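PDB 4YWE: putative aldehyde dehydrogenase from Burkholderia cenocepacia, which probably oxidises aldehydes to carboxylic acids with NAD or NADP as the electron acceptor, as other members of the aldehyde dehydrogenase family do. Local coordinates for residues K335-V340 with S367-A372; W341-D346 with H383-E388; D350-A355 with D378-H383; A374-V379 with G392-A397. All blocks are in the same frame, centred on the assembly; numbering follows the deposited sequence.

Along the chain, helix 334-349 comes first and supplies one side of two contacts. Contact 1 closes a loop from the beginning of this helix to the loop after strand 354-360. Contact 2 runs from further along the helix to the short helix 384-387, so the two cross. Contact 3 joins the residues after the helix to the loop after strand 374-376. It is nested inside the loop of contact 2 and crosses contact 1. Contact 4 pairs strands 374-376 and 394-400. It follows contact 1 in series, crosses contact 2 and shares Asp378 and Val379 with contact 3. They tie strands 354-360, 374-376 and 394-400 of a mixed sheet to helices 334-349 and 384-387.

Contact 1 (K335-V340 with S367-A372); sequences KQQQRV and SGFYQA
Gln337 NE2 donates to Tyr370 O at 3.1 Å, linking helix 334-349 to the loop between strands 354-360 and 374-376. The N-H is bent from the acceptor (138°), and the donor sits above the carbonyl plane of Tyr370. The acceptor lies close to the amide plane of Gln337. An extended side chain makes this reach possible: CG is anti to the backbone N (chi1 -174°), and CD continues the line.

The amide crosses Phe369 at about a right angle. Its OE1 is 3.7 Å from Phe369 CB and meets the Phe369 ring at the edge, near its plane. Ser367 O stands over one face of that ring, toward the rim.

One helical turn on, Val340 and Gln371 meet tip to tip, with Val340 CG1 3.9 Å from Gln371 CG. Gln371 bends at chi2, and its NE2 gives a straight bond of 2.8 Å to Ala372 O, on a lone pair.

Tyr370 points away, and its OH is hydrogen-bonded to Ser35 O. The side chain of Phe369 comes about 8 Å from the bound calcium, which Val32, Asp99 and Asp185 coordinate.

A buried neutral amide thus joins the helix to a loop carbonyl with no ion pair across the contact. Phe369 CB lies against the amide, Val340 CG1 touches Gln371 CG, and the bent geometry suggests a modest bond.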
loop_
_atom_site.group_PDB
_atom_site.type_symbol
_atom_site.label_atom_id
_atom_site.label_comp_id
_atom_site.label_asym_id
_atom_site.label_seq_id
_atom_site.Cartn_x
_atom_site.Cartn_y
_atom_site.Cartn_z
ATOM N N LYS A 335 42.107 20.629 3.805
ATOM C CA LYS A 335 41.294 21.327 2.813
ATOM C C LYS A 335 39.945 21.742 3.395
ATOM O O LYS A 335 39.442 22.827 3.106
ATOM C CB LYS A 335 41.085 20.448 1.578
ATOM N N GLN A 336 39.367 20.873 4.217
ATOM C CA GLN A 336 38.086 21.165 4.849
ATOM C C GLN A 336 38.263 22.117 6.025
ATOM O O GLN A 336 37.383 22.929 6.311
ATOM C CB GLN A 336 37.407 19.874 5.306
ATOM C CG GLN A 336 36.895 19.012 4.165
ATOM C CD GLN A 336 35.796 19.688 3.369
ATOM O OE1 GLN A 336 35.897 19.834 2.152
ATOM N NE2 GLN A 336 34.737 20.099 4.053
ATOM N N GLN A 337 39.400 22.012 6.705
ATOM C CA GLN A 337 39.709 22.894 7.825
ATOM C C GLN A 337 39.876 24.334 7.349
ATOM O O GLN A 337 39.419 25.273 8.003
ATOM C CB GLN A 337 40.976 22.431 8.547
ATOM C CG GLN A 337 41.281 23.213 9.816
ATOM C CD GLN A 337 42.618 22.838 10.428
ATOM O OE1 GLN A 337 43.548 22.447 9.724
ATOM N NE2 GLN A 337 42.719 22.956 11.747
ATOM N N GLN A 338 40.537 24.497 6.207
ATOM C CA GLN A 338 40.755 25.814 5.618
ATOM C C GLN A 338 39.436 26.414 5.140
ATOM O O GLN A 338 39.230 27.625 5.214
ATOM C CB GLN A 338 41.750 25.725 4.459
ATOM C CG GLN A 338 42.085 27.061 3.813
ATOM C CD GLN A 338 42.845 27.986 4.744
ATOM O OE1 GLN A 338 42.452 29.133 4.953
ATOM N NE2 GLN A 338 43.944 27.493 5.302
ATOM N N ARG A 339 38.544 25.558 4.652
ATOM C CA ARG A 339 37.241 25.999 4.170
ATOM C C ARG A 339 36.406 26.588 5.303
ATOM O O ARG A 339 35.726 27.598 5.123
ATOM C CB ARG A 339 36.493 24.839 3.509
ATOM C CG ARG A 339 35.080 25.183 3.074
ATOM C CD ARG A 339 34.408 24.013 2.378
ATOM N NE ARG A 339 33.032 24.325 2.004
ATOM C CZ ARG A 339 32.689 24.961 0.888
ATOM N NH1 ARG A 339 33.622 25.354 0.032
ATOM N NH2 ARG A 339 31.411 25.204 0.628
ATOM N N VAL A 340 36.465 25.954 6.470
ATOM C CA VAL A 340 35.759 26.444 7.647
ATOM C C VAL A 340 36.376 27.764 8.104
ATOM O O VAL A 340 35.665 28.690 8.496
ATOM C CB VAL A 340 35.776 25.402 8.784
ATOM C CG1 VAL A 340 35.123 25.967 10.039
ATOM C CG2 VAL A 340 35.077 24.125 8.344
ATOM N N SER A 367 49.597 19.070 14.591
ATOM C CA SER A 367 49.529 18.668 13.190
ATOM C C SER A 367 48.128 18.192 12.812
ATOM O O SER A 367 47.823 18.006 11.634
ATOM C CB SER A 367 50.555 17.572 12.900
ATOM O OG SER A 367 50.436 16.506 13.828
ATOM N N GLY A 368 47.282 17.993 13.817
ATOM C CA GLY A 368 45.905 17.601 13.583
ATOM C C GLY A 368 45.081 18.738 13.013
ATOM O O GLY A 368 45.495 19.896 13.058
ATOM N N PHE A 369 43.912 18.408 12.474
ATOM C CA PHE A 369 43.047 19.409 11.862
ATOM C C PHE A 369 41.867 19.729 12.774
ATOM O O PHE A 369 40.726 19.368 12.483
ATOM C CB PHE A 369 42.554 18.922 10.499
ATOM C CG PHE A 369 43.594 18.176 9.715
ATOM C CD1 PHE A 369 44.646 18.851 9.117
ATOM C CD2 PHE A 369 43.521 16.799 9.576
ATOM C CE1 PHE A 369 45.608 18.166 8.397
ATOM C CE2 PHE A 369 44.478 16.110 8.856
ATOM C CZ PHE A 369 45.523 16.793 8.265
ATOM N N TYR A 370 42.151 20.417 13.875
ATOM C CA TYR A 370 41.139 20.679 14.891
ATOM C C TYR A 370 40.449 22.025 14.695
ATOM O O TYR A 370 41.087 23.028 14.376
ATOM C CB TYR A 370 41.765 20.604 16.285
ATOM C CG TYR A 370 42.284 19.226 16.625
ATOM C CD1 TYR A 370 41.435 18.249 17.128
ATOM C CD2 TYR A 370 43.618 18.896 16.430
ATOM C CE1 TYR A 370 41.900 16.986 17.433
ATOM C CE2 TYR A 370 44.094 17.632 16.735
ATOM C CZ TYR A 370 43.229 16.682 17.236
ATOM O OH TYR A 370 43.694 15.425 17.539
ATOM N N GLN A 371 39.135 22.027 14.887
ATOM C CA GLN A 371 38.333 23.237 14.775
ATOM C C GLN A 371 37.249 23.245 15.845
ATOM O O GLN A 371 36.357 22.394 15.845
ATOM C CB GLN A 371 37.708 23.346 13.383
ATOM C CG GLN A 371 36.676 24.454 13.253
ATOM C CD GLN A 371 37.269 25.834 13.458
ATOM O OE1 GLN A 371 38.085 26.296 12.662
ATOM N NE2 GLN A 371 36.863 26.497 14.533
ATOM N N ALA A 372 37.334 24.203 16.759
ATOM C CA ALA A 372 36.361 24.320 17.837
ATOM C C ALA A 372 35.006 24.759 17.295
ATOM O O ALA A 372 34.941 25.580 16.381
ATOM C CB ALA A 372 36.854 25.297 18.891
#

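Contact 2 (W341-D346 with H383-E388); sequences WDFLSD and HRLAQE
Phe343, from helix 334-349, and Arg384 lose the most surface here, with Leu385 next. The guanidinium of Arg384 lies flat on the Phe343 ring: centres 3.7 Å apart, planes at 12°. This is a cation-pi stack. Arg384 NH1 is over the ring centre, while NH2 and CZ approach the Phe343 CZ side. An extended chain, with CG anti to the backbone N (chi1 174°), carries the group across from helix 384-387.

Leu385 CD1 reaches Phe343 CD1 at 4.3 Å, obliquely to the ring. Leu385 also packs on Leu376 and Val394 of the sheet strands.

The short, loosely hydrogen-bonded helix 384-387 has His383 as its N-cap. Leu385 N donates to His383 ND1 at 3.0 Å in a nearly straight bond, 168°. His383 NE2 bonds instead to Asp350.

Arg384 is the middle of a salt-bridge network. Its NE is 2.6 Å from Glu388 OE1, though this hydrogen bond is weak. Asp346 OD2 is a long 3.9 Å from Arg384 NH1, off the plane of the guanidinium, an attraction of charges alone. The water modelled between them is too close to NH1 and doubtful. Asp346 is a ligand of a calcium seen with this protein, absent from this chain.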
loop_
_atom_site.group_PDB
_atom_site.type_symbol
_atom_site.label_atom_id
_atom_site.label_comp_id
_atom_site.label_asym_id
_atom_site.label_seq_id
_atom_site.Cartn_x
_atom_site.Cartn_y
_atom_site.Cartn_z
ATOM N N TRP A 341 37.703 27.844 8.043
ATOM C CA TRP A 341 38.421 29.062 8.402
ATOM C C TRP A 341 37.984 30.245 7.543
ATOM O O TRP A 341 37.860 31.366 8.035
ATOM C CB TRP A 341 39.932 28.857 8.264
ATOM C CG TRP A 341 40.542 28.049 9.365
ATOM C CD1 TRP A 341 39.969 27.721 10.559
ATOM C CD2 TRP A 341 41.851 27.464 9.374
ATOM N NE1 TRP A 341 40.840 26.969 11.312
ATOM C CE2 TRP A 341 42.001 26.797 10.606
ATOM C CE3 TRP A 341 42.908 27.439 8.459
ATOM C CZ2 TRP A 341 43.167 26.114 10.948
ATOM C CZ3 TRP A 341 44.064 26.759 8.799
ATOM C CH2 TRP A 341 44.184 26.106 10.033
ATOM N N ASP A 342 37.756 29.988 6.260
ATOM C CA ASP A 342 37.370 31.040 5.326
ATOM C C ASP A 342 35.972 31.569 5.634
ATOM O O ASP A 342 35.714 32.765 5.505
ATOM C CB ASP A 342 37.438 30.532 3.885
ATOM C CG ASP A 342 38.852 30.185 3.460
ATOM O OD1 ASP A 342 39.801 30.585 4.167
ATOM O OD2 ASP A 342 39.016 29.519 2.417
ATOM N N PHE A 343 35.076 30.674 6.039
ATOM C CA PHE A 343 33.737 31.075 6.458
ATOM C C PHE A 343 33.797 31.974 7.688
ATOM O O PHE A 343 33.183 33.040 7.722
ATOM C CB PHE A 343 32.870 29.850 6.757
ATOM C CG PHE A 343 32.153 29.304 5.559
ATOM C CD1 PHE A 343 30.961 29.867 5.135
ATOM C CD2 PHE A 343 32.661 28.219 4.865
ATOM C CE1 PHE A 343 30.293 29.363 4.035
ATOM C CE2 PHE A 343 31.996 27.711 3.763
ATOM C CZ PHE A 343 30.810 28.283 3.350
ATOM N N LEU A 344 34.547 31.534 8.695
ATOM C CA LEU A 344 34.645 32.256 9.959
ATOM C C LEU A 344 35.355 33.598 9.801
ATOM O O LEU A 344 34.988 34.579 10.449
ATOM C CB LEU A 344 35.366 31.401 11.004
ATOM C CG LEU A 344 34.666 30.095 11.389
ATOM C CD1 LEU A 344 35.481 29.322 12.415
ATOM C CD2 LEU A 344 33.265 30.374 11.913
ATOM N N SER A 345 36.367 33.640 8.939
ATOM C CA SER A 345 37.123 34.869 8.715
ATOM C C SER A 345 36.294 35.894 7.948
ATOM O O SER A 345 36.354 37.090 8.235
ATOM C CB SER A 345 38.423 34.575 7.961
ATOM O OG SER A 345 38.162 34.071 6.664
ATOM N N ASP A 346 35.525 35.425 6.970
ATOM C CA ASP A 346 34.639 36.302 6.210
ATOM C C ASP A 346 33.555 36.885 7.107
ATOM O O ASP A 346 33.199 38.056 6.986
ATOM C CB ASP A 346 34.000 35.552 5.040
ATOM C CG ASP A 346 34.978 35.275 3.917
ATOM O OD1 ASP A 346 35.982 36.010 3.806
ATOM O OD2 ASP A 346 34.739 34.326 3.141
ATOM N N HIS A 383 23.486 36.506 4.030
ATOM C CA HIS A 383 24.930 36.332 4.135
ATOM C C HIS A 383 25.319 34.897 3.782
ATOM O O HIS A 383 24.544 33.964 3.999
ATOM C CB HIS A 383 25.420 36.690 5.542
ATOM C CG HIS A 383 26.909 36.809 5.649
ATOM N ND1 HIS A 383 27.724 35.734 5.935
ATOM C CD2 HIS A 383 27.731 37.875 5.502
ATOM C CE1 HIS A 383 28.983 36.133 5.962
ATOM N NE2 HIS A 383 29.014 37.428 5.703
ATOM N N ARG A 384 26.522 34.735 3.236
ATOM C CA ARG A 384 27.023 33.431 2.805
ATOM C C ARG A 384 27.034 32.410 3.945
ATOM O O ARG A 384 26.847 31.213 3.721
ATOM C CB ARG A 384 28.428 33.581 2.213
ATOM C CG ARG A 384 29.116 32.272 1.857
ATOM C CD ARG A 384 30.382 32.511 1.050
ATOM N NE ARG A 384 31.009 31.260 0.632
ATOM C CZ ARG A 384 31.990 30.655 1.295
ATOM N NH1 ARG A 384 32.465 31.186 2.414
ATOM N NH2 ARG A 384 32.496 29.517 0.839
ATOM N N LEU A 385 27.241 32.890 5.167
ATOM C CA LEU A 385 27.256 32.023 6.340
ATOM C C LEU A 385 25.905 31.343 6.552
ATOM O O LEU A 385 25.839 30.219 7.048
ATOM C CB LEU A 385 27.643 32.821 7.589
ATOM C CG LEU A 385 27.816 32.023 8.884
ATOM C CD1 LEU A 385 28.965 31.035 8.756
ATOM C CD2 LEU A 385 28.030 32.948 10.071
ATOM N N ALA A 386 24.831 32.026 6.166
ATOM C CA ALA A 386 23.482 31.512 6.377
ATOM C C ALA A 386 22.878 30.932 5.100
ATOM O O ALA A 386 21.736 30.474 5.100
ATOM C CB ALA A 386 22.583 32.610 6.930
ATOM N N GLN A 387 23.648 30.950 4.017
ATOM C CA GLN A 387 23.155 30.488 2.723
ATOM C C GLN A 387 23.894 29.251 2.220
ATOM O O GLN A 387 23.293 28.369 1.608
ATOM C CB GLN A 387 23.259 31.612 1.687
ATOM C CG GLN A 387 22.213 32.706 1.848
ATOM C CD GLN A 387 20.835 32.263 1.391
ATOM O OE1 GLN A 387 20.706 31.410 0.513
ATOM N NE2 GLN A 387 19.798 32.839 1.987
ATOM N N GLU A 388 25.197 29.188 2.480
ATOM C CA GLU A 388 26.020 28.093 1.973
ATOM C C GLU A 388 26.415 27.112 3.074
ATOM O O GLU A 388 26.556 27.490 4.238
ATOM C CB GLU A 388 27.273 28.642 1.287
ATOM C CG GLU A 388 26.977 29.548 0.101
ATOM C CD GLU A 388 28.232 30.011 -0.612
ATOM O OE1 GLU A 388 29.332 29.536 -0.259
ATOM O OE2 GLU A 388 28.119 30.854 -1.528
HETATM O O HOH W 1 32.174 33.258 3.632
#

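Contact 3 (D350-A355 with D378-H383); sequences DGIPMA and DVPPSH
The His383 ring has Ile352 CD1 over one face and Asp350 at its edge. The methyl stands 3.6 Å from the ring centroid and only 6° off the normal, a CH-pi contact. Ile352 puts CG1 anti to the carbonyl carbon and CD1 beyond it in an extended chain.

In the ring plane, His383 NE2 donates to Asp350 OD2 at 2.8 Å. The bond is nearly straight, 166°, and uses the anti lone pair of the oxygen. The carboxylate plane is turned 72° from the ring.

The same Ile352 CD1 methyl is 3.8 Å from Pro380 CD, tip to tip. The other branch, Ile352 CG2, lies 3.9 Å from Val379 CG2. Thus the end of helix 334-349 and the lead-in to strand 354-360 meet the loop between strand 374-376 and helix 384-387. Pro380 to His383 form a type I beta turn. Gly351 ends the helix in a Schellman motif.

Asp350, with Asp346, binds a calcium seen with this protein but not bound to this chain. Because His383 ND1 accepts the helix-capping N-H and NE2 donates, both ring nitrogens are used. This is consistent with a neutral imidazole protonated at NE2, probably holding Asp350 in place.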
loop_
_atom_site.group_PDB
_atom_site.type_symbol
_atom_site.label_atom_id
_atom_site.label_comp_id
_atom_site.label_asym_id
_atom_site.label_seq_id
_atom_site.Cartn_x
_atom_site.Cartn_y
_atom_site.Cartn_z
ATOM N N ASP A 350 32.955 40.869 8.210
ATOM C CA ASP A 350 31.688 41.527 7.908
ATOM C C ASP A 350 30.959 41.960 9.177
ATOM O O ASP A 350 29.844 42.474 9.115
ATOM C CB ASP A 350 30.793 40.604 7.078
ATOM C CG ASP A 350 31.407 40.251 5.737
ATOM O OD1 ASP A 350 32.180 41.073 5.203
ATOM O OD2 ASP A 350 31.117 39.153 5.217
ATOM N N GLY A 351 31.592 41.749 10.324
ATOM C CA GLY A 351 31.047 42.209 11.589
ATOM C C GLY A 351 30.022 41.293 12.231
ATOM O O GLY A 351 29.210 41.739 13.043
ATOM N N ILE A 352 30.050 40.015 11.871
ATOM C CA ILE A 352 29.173 39.039 12.504
ATOM C C ILE A 352 29.805 38.580 13.812
ATOM O O ILE A 352 30.867 37.957 13.807
ATOM C CB ILE A 352 28.889 37.845 11.581
ATOM C CG1 ILE A 352 28.249 38.318 10.275
ATOM C CG2 ILE A 352 27.988 36.843 12.282
ATOM C CD1 ILE A 352 27.938 37.197 9.308
ATOM N N PRO A 353 29.152 38.890 14.941
ATOM C CA PRO A 353 29.701 38.569 16.262
ATOM C C PRO A 353 29.734 37.071 16.539
ATOM O O PRO A 353 28.743 36.378 16.311
ATOM C CB PRO A 353 28.734 39.272 17.230
ATOM C CG PRO A 353 27.934 40.219 16.385
ATOM C CD PRO A 353 27.857 39.583 15.039
ATOM N N MET A 354 30.870 36.578 17.020
ATOM C CA MET A 354 30.955 35.203 17.485
ATOM C C MET A 354 30.592 35.162 18.965
ATOM O O MET A 354 31.390 35.548 19.819
ATOM C CB MET A 354 32.352 34.626 17.251
ATOM C CG MET A 354 32.523 33.201 17.754
ATOM S SD MET A 354 34.132 32.503 17.342
ATOM C CE MET A 354 33.998 32.371 15.560
ATOM N N ALA A 355 29.377 34.705 19.255
ATOM C CA ALA A 355 28.859 34.693 20.619
ATOM C C ALA A 355 29.705 33.816 21.534
ATOM O O ALA A 355 29.969 34.178 22.679
ATOM C CB ALA A 355 27.411 34.222 20.628
ATOM N N ASP A 378 23.179 37.108 15.151
ATOM C CA ASP A 378 22.743 38.230 14.322
ATOM C C ASP A 378 23.177 38.048 12.874
ATOM O O ASP A 378 23.466 39.017 12.174
ATOM C CB ASP A 378 23.287 39.549 14.877
ATOM C CG ASP A 378 22.943 39.751 16.340
ATOM O OD1 ASP A 378 21.786 39.482 16.724
ATOM O OD2 ASP A 378 23.834 40.167 17.110
ATOM N N VAL A 379 23.223 36.795 12.435
ATOM C CA VAL A 379 23.648 36.465 11.083
ATOM C C VAL A 379 22.605 36.923 10.072
ATOM O O VAL A 379 21.451 36.502 10.136
ATOM C CB VAL A 379 23.912 34.957 10.937
ATOM C CG1 VAL A 379 24.367 34.633 9.524
ATOM C CG2 VAL A 379 24.944 34.494 11.958
ATOM N N PRO A 380 23.009 37.794 9.135
ATOM C CA PRO A 380 22.110 38.200 8.052
ATOM C C PRO A 380 21.673 36.998 7.226
ATOM O O PRO A 380 22.515 36.176 6.866
ATOM C CB PRO A 380 22.966 39.160 7.218
ATOM C CG PRO A 380 24.038 39.631 8.149
ATOM C CD PRO A 380 24.317 38.465 9.053
ATOM N N PRO A 381 20.367 36.885 6.945
ATOM C CA PRO A 381 19.823 35.751 6.188
ATOM C C PRO A 381 20.475 35.596 4.818
ATOM O O PRO A 381 20.667 34.475 4.347
ATOM C CB PRO A 381 18.339 36.104 6.045
ATOM C CG PRO A 381 18.059 37.043 7.171
ATOM C CD PRO A 381 19.317 37.830 7.361
ATOM N N SER A 382 20.818 36.719 4.194
ATOM C CA SER A 382 21.372 36.710 2.846
ATOM C C SER A 382 22.883 36.517 2.845
ATOM O O SER A 382 23.496 36.381 1.787
ATOM C CB SER A 382 21.015 38.009 2.120
ATOM O OG SER A 382 21.549 39.129 2.803
ATOM N N HIS A 383 23.486 36.506 4.030
ATOM C CA HIS A 383 24.930 36.332 4.135
ATOM C C HIS A 383 25.319 34.897 3.782
ATOM O O HIS A 383 24.544 33.964 3.999
ATOM C CB HIS A 383 25.420 36.690 5.542
ATOM C CG HIS A 383 26.909 36.809 5.649
ATOM N ND1 HIS A 383 27.724 35.734 5.935
ATOM C CD2 HIS A 383 27.731 37.875 5.502
ATOM C CE1 HIS A 383 28.983 36.133 5.962
ATOM N NE2 HIS A 383 29.014 37.428 5.703
#

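Contact 4 (A374-V379 with G392-A397); sequences ALLRDV and GPVLAA
Leu375 and Leu395 lie side by side and point the same way, on one face of the sheet. Leu375 CD1 meets Leu395 CD2 at 3.8 Å. Both have CG anti to the backbone N (chi1 172° and 178°), which keeps the two side chains in step.

On the other face are Ala374, Leu376, Val394 and Ala396. Leu376 crosses Val394 obliquely, with Leu376 CD1 3.8 Å from Val394 CG1. Further on, Val379 CG2 is 3.9 Å from Ala396 CB.

The backbones form a parallel pair, 15° between the strand directions. Ala374 N donates to Pro393 O at 2.8 Å, and Leu395 N to Ala374 O at 2.9 Å. Leu376 N then donates to Leu395 O, and Ala397 N to Leu376 O. After the strand, Val379 N donates to Ala397 O at 3.1 Å. Pro393, the centre of an inverse gamma turn, supplies the first acceptor. Arg377 NE makes a salt bridge and hydrogen bond to Asp378 OD2 at 2.8 Å, meeting it from above the carboxylate plane. Arg377 NH2 has a further salt bridge to Glu304.

The pair belongs to a beta-alpha-beta unit, with helix 384-387 as the connection. Helix 303-315 packs on the Leu375 face through Leu310 and Phe314. On the Leu376 and Val394 face lie helices 334-349 and 384-387, through Leu344 and Leu385. Strand 354-360 continues the sheet beyond strand 374-376, antiparallel to it, and strand 293-299 lies beyond strand 394-400.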
loop_
_atom_site.group_PDB
_atom_site.type_symbol
_atom_site.label_atom_id
_atom_site.label_comp_id
_atom_site.label_asym_id
_atom_site.label_seq_id
_atom_site.Cartn_x
_atom_site.Cartn_y
_atom_site.Cartn_z
ATOM N N ALA A 374 31.691 26.771 16.768
ATOM C CA ALA A 374 31.528 28.216 16.851
ATOM C C ALA A 374 30.062 28.623 16.790
ATOM O O ALA A 374 29.300 28.124 15.962
ATOM C CB ALA A 374 32.310 28.897 15.738
ATOM N N LEU A 375 29.677 29.536 17.676
ATOM C CA LEU A 375 28.326 30.078 17.687
ATOM C C LEU A 375 28.337 31.547 17.287
ATOM O O LEU A 375 28.876 32.389 18.005
ATOM C CB LEU A 375 27.690 29.921 19.067
ATOM C CG LEU A 375 26.348 30.633 19.251
ATOM C CD1 LEU A 375 25.265 29.991 18.394
ATOM C CD2 LEU A 375 25.946 30.647 20.714
ATOM N N LEU A 376 27.740 31.851 16.139
ATOM C CA LEU A 376 27.657 33.228 15.669
ATOM C C LEU A 376 26.216 33.725 15.715
ATOM O O LEU A 376 25.277 32.963 15.484
ATOM C CB LEU A 376 28.221 33.357 14.251
ATOM C CG LEU A 376 29.743 33.234 14.121
ATOM C CD1 LEU A 376 30.186 31.777 14.049
ATOM C CD2 LEU A 376 30.249 34.014 12.920
ATOM N N ARG A 377 26.051 35.009 16.014
ATOM C CA ARG A 377 24.727 35.584 16.214
ATOM C C ARG A 377 24.454 36.739 15.259
ATOM O O ARG A 377 25.375 37.276 14.643
ATOM C CB ARG A 377 24.574 36.066 17.657
ATOM C CG ARG A 377 25.643 37.060 18.087
ATOM C CD ARG A 377 25.262 37.745 19.385
ATOM N NE ARG A 377 23.995 38.456 19.259
ATOM C CZ ARG A 377 23.187 38.727 20.277
ATOM N NH1 ARG A 377 23.512 38.343 21.503
ATOM N NH2 ARG A 377 22.052 39.379 20.069
ATOM N N ASP A 378 23.179 37.108 15.151
ATOM C CA ASP A 378 22.743 38.230 14.322
ATOM C C ASP A 378 23.177 38.048 12.874
ATOM O O ASP A 378 23.466 39.017 12.174
ATOM C CB ASP A 378 23.287 39.549 14.877
ATOM C CG ASP A 378 22.943 39.751 16.340
ATOM O OD1 ASP A 378 21.786 39.482 16.724
ATOM O OD2 ASP A 378 23.834 40.167 17.110
ATOM N N VAL A 379 23.223 36.795 12.435
ATOM C CA VAL A 379 23.648 36.465 11.083
ATOM C C VAL A 379 22.605 36.923 10.072
ATOM O O VAL A 379 21.451 36.502 10.136
ATOM C CB VAL A 379 23.912 34.957 10.937
ATOM C CG1 VAL A 379 24.367 34.633 9.524
ATOM C CG2 VAL A 379 24.944 34.494 11.958
ATOM N N GLY A 392 31.102 22.344 8.885
ATOM C CA GLY A 392 31.913 22.485 10.079
ATOM C C GLY A 392 31.011 22.692 11.278
ATOM O O GLY A 392 29.795 22.817 11.124
ATOM N N PRO A 393 31.594 22.736 12.482
ATOM C CA PRO A 393 30.795 22.888 13.700
ATOM C C PRO A 393 30.378 24.338 13.939
ATOM O O PRO A 393 30.618 24.881 15.015
ATOM C CB PRO A 393 31.744 22.400 14.791
ATOM C CG PRO A 393 33.096 22.785 14.281
ATOM C CD PRO A 393 33.037 22.665 12.776
ATOM N N VAL A 394 29.756 24.953 12.938
ATOM C CA VAL A 394 29.407 26.365 13.004
ATOM C C VAL A 394 27.896 26.548 12.990
ATOM O O VAL A 394 27.217 26.125 12.055
ATOM C CB VAL A 394 30.056 27.146 11.849
ATOM C CG1 VAL A 394 29.819 28.638 12.021
ATOM C CG2 VAL A 394 31.544 26.843 11.775
ATOM N N LEU A 395 27.373 27.188 14.030
ATOM C CA LEU A 395 25.940 27.435 14.131
ATOM C C LEU A 395 25.623 28.908 13.908
ATOM O O LEU A 395 26.184 29.780 14.569
ATOM C CB LEU A 395 25.411 26.984 15.495
ATOM C CG LEU A 395 23.923 27.229 15.747
ATOM C CD1 LEU A 395 23.074 26.499 14.716
ATOM C CD2 LEU A 395 23.539 26.812 17.158
ATOM N N ALA A 396 24.720 29.180 12.971
ATOM C CA ALA A 396 24.305 30.549 12.680
ATOM C C ALA A 396 22.974 30.855 13.356
ATOM O O ALA A 396 21.981 30.160 13.135
ATOM C CB ALA A 396 24.206 30.770 11.178
ATOM N N ALA A 397 22.958 31.898 14.179
ATOM C CA ALA A 397 21.761 32.262 14.927
ATOM C C ALA A 397 21.187 33.595 14.459
ATOM O O ALA A 397 21.926 34.539 14.180
ATOM C CB ALA A 397 22.066 32.312 16.417
#